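Local structure of agarase (Microbulbifer thermotolerans, 3WZ1) at residues Pro141-Tyr146 with Asn242-Asn247; Tyr174-Gly177 with Lys181-Asp184. The protein cleaves, through the catalytic domain described here, beta-1,4-galactosidic linkages within agarose as an endo-acting family 16 beta-agarase, leaving mainly neoagarotetraose. All coordinates share one frame; numbering follows the deposited sequence.

Contact 1: residues Pro141-Tyr146 with Asn242-Asn247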
loop_
_atom_site.group_PDB
_atom_site.type_symbol
_atom_site.label_atom_id
_atom_site.label_comp_id
_atom_site.label_asym_id
_atom_site.label_seq_id
_atom_site.Cartn_x
_atom_site.Cartn_y
_atom_site.Cartn_z
ATOM N N PRO A 141 23.430 1.852 -5.944
ATOM C CA PRO A 141 24.059 3.173 -5.990
ATOM C C PRO A 141 23.313 4.134 -6.917
ATOM O O PRO A 141 22.962 3.768 -8.032
ATOM C CB PRO A 141 25.473 2.876 -6.535
ATOM C CG PRO A 141 25.707 1.431 -6.273
ATOM C CD PRO A 141 24.346 0.772 -6.347
ATOM N N GLY A 142 23.063 5.365 -6.464
ATOM C CA GLY A 142 22.288 6.320 -7.229
ATOM C C GLY A 142 20.788 6.318 -6.937
ATOM O O GLY A 142 20.034 7.093 -7.569
ATOM N N GLN A 143 20.373 5.406 -6.047
ATOM C CA GLN A 143 18.975 5.342 -5.569
ATOM C C GLN A 143 18.834 5.679 -4.103
ATOM O O GLN A 143 17.746 5.496 -3.528
ATOM C CB GLN A 143 18.374 3.948 -5.804
ATOM C CG GLN A 143 18.192 3.595 -7.266
ATOM C CD GLN A 143 17.312 4.581 -7.983
ATOM O OE1 GLN A 143 16.159 4.794 -7.605
ATOM N NE2 GLN A 143 17.846 5.219 -9.019
ATOM N N GLU A 144 19.892 6.208 -3.488
ATOM C CA GLU A 144 19.881 6.455 -2.066
ATOM C C GLU A 144 18.755 7.422 -1.638
ATOM O O GLU A 144 18.165 7.245 -0.581
ATOM C CB GLU A 144 21.247 6.988 -1.621
ATOM C CG GLU A 144 22.365 5.949 -1.795
ATOM C CD GLU A 144 23.060 5.965 -3.150
ATOM O OE1 GLU A 144 22.687 6.722 -4.100
ATOM O OE2 GLU A 144 24.049 5.223 -3.297
ATOM N N TRP A 145 18.455 8.406 -2.472
ATOM C CA TRP A 145 17.408 9.372 -2.131
ATOM C C TRP A 145 16.075 8.641 -1.942
ATOM O O TRP A 145 15.361 8.853 -0.958
ATOM C CB TRP A 145 17.243 10.451 -3.215
ATOM C CG TRP A 145 16.329 11.552 -2.802
ATOM C CD1 TRP A 145 16.678 12.686 -2.107
ATOM C CD2 TRP A 145 14.913 11.648 -3.017
ATOM N NE1 TRP A 145 15.590 13.466 -1.895
ATOM C CE2 TRP A 145 14.486 12.860 -2.437
ATOM C CE3 TRP A 145 13.963 10.839 -3.658
ATOM C CZ2 TRP A 145 13.159 13.268 -2.465
ATOM C CZ3 TRP A 145 12.646 11.268 -3.689
ATOM C CH2 TRP A 145 12.260 12.461 -3.100
ATOM N N TYR A 146 15.747 7.755 -2.885
ATOM C CA TYR A 146 14.480 7.031 -2.792
ATOM C C TYR A 146 14.437 6.059 -1.622
ATOM O O TYR A 146 13.392 5.855 -0.985
ATOM C CB TYR A 146 14.161 6.308 -4.106
ATOM C CG TYR A 146 13.757 7.276 -5.204
ATOM C CD1 TYR A 146 12.467 7.789 -5.248
ATOM C CD2 TYR A 146 14.658 7.725 -6.166
ATOM C CE1 TYR A 146 12.079 8.711 -6.203
ATOM C CE2 TYR A 146 14.265 8.633 -7.137
ATOM C CZ TYR A 146 12.974 9.116 -7.162
ATOM O OH TYR A 146 12.586 10.019 -8.130
ATOM N N ASN A 242 5.244 2.464 -14.485
ATOM C CA ASN A 242 5.683 3.040 -15.754
ATOM C C ASN A 242 6.660 4.216 -15.609
ATOM O O ASN A 242 7.615 4.297 -16.372
ATOM C CB ASN A 242 4.512 3.507 -16.606
ATOM C CG ASN A 242 3.732 2.363 -17.203
ATOM O OD1 ASN A 242 3.997 1.906 -18.326
ATOM N ND2 ASN A 242 2.782 1.890 -16.472
ATOM N N TRP A 243 6.441 5.086 -14.633
ATOM C CA TRP A 243 7.328 6.248 -14.475
ATOM C C TRP A 243 8.766 5.800 -14.195
ATOM O O TRP A 243 9.701 6.576 -14.390
ATOM C CB TRP A 243 6.824 7.235 -13.399
ATOM C CG TRP A 243 7.019 6.756 -12.011
ATOM C CD1 TRP A 243 6.286 5.796 -11.345
ATOM C CD2 TRP A 243 8.043 7.163 -11.106
ATOM N NE1 TRP A 243 6.789 5.603 -10.095
ATOM C CE2 TRP A 243 7.874 6.421 -9.914
ATOM C CE3 TRP A 243 9.085 8.101 -11.177
ATOM C CZ2 TRP A 243 8.698 6.576 -8.813
ATOM C CZ3 TRP A 243 9.905 8.257 -10.076
ATOM C CH2 TRP A 243 9.715 7.488 -8.903
ATOM N N ARG A 244 8.940 4.559 -13.713
ATOM C CA ARG A 244 10.260 3.979 -13.520
ATOM C C ARG A 244 10.724 3.215 -14.765
ATOM O O ARG A 244 11.749 3.562 -15.362
ATOM C CB ARG A 244 10.273 3.066 -12.283
ATOM C CG ARG A 244 9.702 3.718 -11.013
ATOM C CD ARG A 244 10.534 3.400 -9.786
ATOM N NE ARG A 244 11.682 4.294 -9.684
ATOM C CZ ARG A 244 12.681 4.151 -8.822
ATOM N NH1 ARG A 244 13.657 5.064 -8.824
ATOM N NH2 ARG A 244 12.742 3.129 -7.975
ATOM N N SER A 245 10.002 2.161 -15.162
ATOM C CA SER A 245 10.505 1.256 -16.191
ATOM C C SER A 245 10.407 1.817 -17.610
ATOM O O SER A 245 11.189 1.395 -18.472
ATOM C CB SER A 245 9.815 -0.121 -16.146
ATOM O OG SER A 245 8.413 -0.006 -16.277
ATOM N N ASP A 246 9.494 2.745 -17.864
ATOM C CA ASP A 246 9.451 3.401 -19.187
ATOM C C ASP A 246 10.753 4.160 -19.373
ATOM O O ASP A 246 11.166 4.428 -20.509
ATOM C CB ASP A 246 8.337 4.441 -19.334
ATOM C CG ASP A 246 6.938 3.845 -19.429
ATOM O OD1 ASP A 246 6.787 2.619 -19.502
ATOM O OD2 ASP A 246 5.981 4.658 -19.412
ATOM N N ASN A 247 11.355 4.551 -18.251
ATOM C CA ASN A 247 12.476 5.463 -18.225
ATOM C C ASN A 247 13.772 4.814 -17.797
ATOM O O ASN A 247 14.712 5.525 -17.443
ATOM C CB ASN A 247 12.106 6.665 -17.334
ATOM C CG ASN A 247 10.873 7.394 -17.834
ATOM O OD1 ASN A 247 9.888 7.616 -17.092
ATOM N ND2 ASN A 247 10.879 7.721 -19.100
HETATM O O HOH W 1 14.835 2.952 -6.155
#

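Contact 2: residues Tyr174-Gly177 with Lys181-Asp184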
loop_
_atom_site.group_PDB
_atom_site.type_symbol
_atom_site.label_atom_id
_atom_site.label_comp_id
_atom_site.label_asym_id
_atom_site.label_seq_id
_atom_site.Cartn_x
_atom_site.Cartn_y
_atom_site.Cartn_z
ATOM N N TYR A 174 8.369 11.579 2.083
ATOM C CA TYR A 174 8.715 11.748 3.489
ATOM C C TYR A 174 10.016 11.041 3.860
ATOM O O TYR A 174 10.170 9.836 3.628
ATOM C CB TYR A 174 7.570 11.218 4.375
ATOM C CG TYR A 174 7.957 11.195 5.841
ATOM C CD1 TYR A 174 7.896 12.363 6.600
ATOM C CD2 TYR A 174 8.449 10.048 6.446
ATOM C CE1 TYR A 174 8.287 12.371 7.921
ATOM C CE2 TYR A 174 8.846 10.050 7.774
ATOM C CZ TYR A 174 8.771 11.228 8.496
ATOM O OH TYR A 174 9.165 11.245 9.812
ATOM N N ALA A 175 10.936 11.794 4.485
ATOM C CA ALA A 175 12.131 11.239 5.115
ATOM C C ALA A 175 12.112 11.683 6.587
ATOM O O ALA A 175 11.600 12.768 6.872
ATOM C CB ALA A 175 13.391 11.750 4.424
ATOM N N ASP A 176 12.710 10.898 7.478
ATOM C CA ASP A 176 12.661 11.224 8.914
ATOM C C ASP A 176 13.743 12.191 9.378
ATOM O O ASP A 176 13.718 12.623 10.532
ATOM C CB ASP A 176 12.616 9.954 9.783
ATOM C CG ASP A 176 13.925 9.158 9.816
ATOM O OD1 ASP A 176 14.886 9.451 9.073
ATOM O OD2 ASP A 176 13.965 8.183 10.601
ATOM N N GLY A 177 14.677 12.527 8.493
ATOM C CA GLY A 177 15.789 13.420 8.850
ATOM C C GLY A 177 16.914 12.742 9.601
ATOM O O GLY A 177 17.903 13.400 9.955
ATOM N N LYS A 181 16.699 4.212 6.262
ATOM C CA LYS A 181 16.358 3.527 5.015
ATOM C C LYS A 181 15.254 2.571 5.392
ATOM O O LYS A 181 15.460 1.593 6.107
ATOM C CB LYS A 181 17.573 2.823 4.447
ATOM C CG LYS A 181 18.663 3.798 4.001
ATOM C CD LYS A 181 20.023 3.155 4.078
ATOM C CE LYS A 181 21.096 4.055 3.491
ATOM N NZ LYS A 181 21.189 5.317 4.262
ATOM N N TRP A 182 14.052 2.877 4.903
ATOM C CA TRP A 182 12.850 2.186 5.346
ATOM C C TRP A 182 12.925 0.677 5.102
ATOM O O TRP A 182 12.426 -0.098 5.908
ATOM C CB TRP A 182 11.605 2.812 4.691
ATOM C CG TRP A 182 11.549 4.291 4.955
ATOM C CD1 TRP A 182 11.919 5.279 4.121
ATOM C CD2 TRP A 182 11.189 4.923 6.193
ATOM N NE1 TRP A 182 11.785 6.504 4.731
ATOM C CE2 TRP A 182 11.351 6.309 6.016
ATOM C CE3 TRP A 182 10.752 4.446 7.433
ATOM C CZ2 TRP A 182 11.080 7.231 7.031
ATOM C CZ3 TRP A 182 10.470 5.349 8.426
ATOM C CH2 TRP A 182 10.650 6.726 8.234
ATOM N N ARG A 183 13.587 0.267 4.020
ATOM C CA ARG A 183 13.771 -1.159 3.711
ATOM C C ARG A 183 14.506 -1.982 4.787
ATOM O O ARG A 183 14.409 -3.220 4.802
ATOM C CB ARG A 183 14.522 -1.334 2.380
ATOM C CG ARG A 183 15.925 -0.725 2.453
ATOM C CD ARG A 183 17.000 -1.490 1.733
ATOM N NE ARG A 183 18.285 -0.879 2.106
ATOM C CZ ARG A 183 18.847 0.184 1.529
ATOM N NH1 ARG A 183 18.289 0.813 0.520
ATOM N NH2 ARG A 183 20.026 0.620 1.983
ATOM N N ASP A 184 15.227 -1.319 5.691
ATOM C CA ASP A 184 16.054 -2.050 6.644
ATOM C C ASP A 184 15.324 -2.681 7.827
ATOM O O ASP A 184 15.932 -3.450 8.576
ATOM C CB ASP A 184 17.152 -1.138 7.192
ATOM C CG ASP A 184 18.232 -0.836 6.175
ATOM O OD1 ASP A 184 18.324 -1.540 5.158
ATOM O OD2 ASP A 184 19.007 0.120 6.422
#

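Contact 1: residues Pro141-Tyr146 with Asn242-Asn247
Y146 and R244 both start with CG anti to the carbonyl carbon (chi1 -51° in R244), and further bends at chi2 and chi3 of R244 carry its guanidinium over one face of the Y146 ring, an instance of a cation-pi contact accompanied by a hydrogen bond. CZ of R244 lies 4.9 Å from the ring centroid and close to the ring normal, while NH1 is offset toward the rim. The two planes are tilted by 48°, well short of a parallel stack. NH1 also donates to OE1 of Q143 over 2.8 Å, with an N-H...O angle of 158°; the acceptor lies near the guanidinium plane, although the donor is tilted from the amide plane. A water closes the other side of this bridge, donating to OE1 of Q143 at 2.7 Å and accepting from NH2 of R244. An alanine in place of Q143 removes the acceptor shared by NH1 and the water, and would probably leave the guanidinium held less firmly above the tyrosine, chiefly by the bond of NH2 to the carbonyl of V114. W243 meets the far end of Y146 obliquely: its CH2 lies 3.8 Å from CE1 of Y146, and OH of Y146 sits at the indole edge, near its plane. CG of R244 lies over one face of the W243 indole, while its guanidinium reaches over the face of Y146. W243 lies about 6 Å, side chain to side chain, from E134, the predicted proton donor, consistent with a place beside the catalytic cleft; a glycerol, probably from the crystallisation liquor, is bound next to it. Y136 meets W243 edge-to-face. The contact thus joins helix 144-147, between strands 128-135 and 150-158, to helix 242-245, which follows strand 232-239 of the jelly roll.

Contact 2: residues Tyr174-Gly177 with Lys181-Asp184
W182 meets Y174 and D176 across a short excursion of the chain, a small example of how one large aromatic can bridge two arms of a loop through apolar contact, without any polar bond between the two sides. In the second segment K181 comes first: its side chain leads away from 174-177, and NZ forms a salt bridge with E148. W182 follows, at the start of a 3-10 turn; chi1 near -55° sets its CG beside the backbone N, and from there the indole reaches back to the first segment. The six-membered ring meets the phenol rim to rim, CZ2 of W182 lying 3.7 Å from CE2 of Y174, with the planes 39° apart and neither ring over the other's face. CH2 of W182 also touches CB of D176 at 4.1 Å; the carboxylate of D176 is held by OG1 of T180 and the backbone N of K178 in the intervening turn. Next, NE of R183 forms a salt bridge to OD1 of D184 whose hydrogen bond is weak, and the amide of D184 closes the turn on the carbonyl of K181. H187 packs edge-to-face with W182. The contact lies in the connection from the end of strand 173-174 to strand 187-195, with W182 packed on L150 of strand 150-158.

Overall arrangement
Followed from the N terminus, the chain closes one long loop and one short one. It passes the predicted catalytic glutamates of strand 128-135 before entering 141-146, the first half of contact 1. It then runs through strands 150-158 and 163-165 to strand 173-174, at whose end contact 2 closes a short loop between 174-177 and 181-184. Only much later, after strand 232-239, does 242-247 complete contact 1. Contact 2 thus falls wholly within the long loop of contact 1, without crossing it. Their centres are 16 Å apart and they do not touch, yet W173, just before 174-177, packs against Y146 and W145.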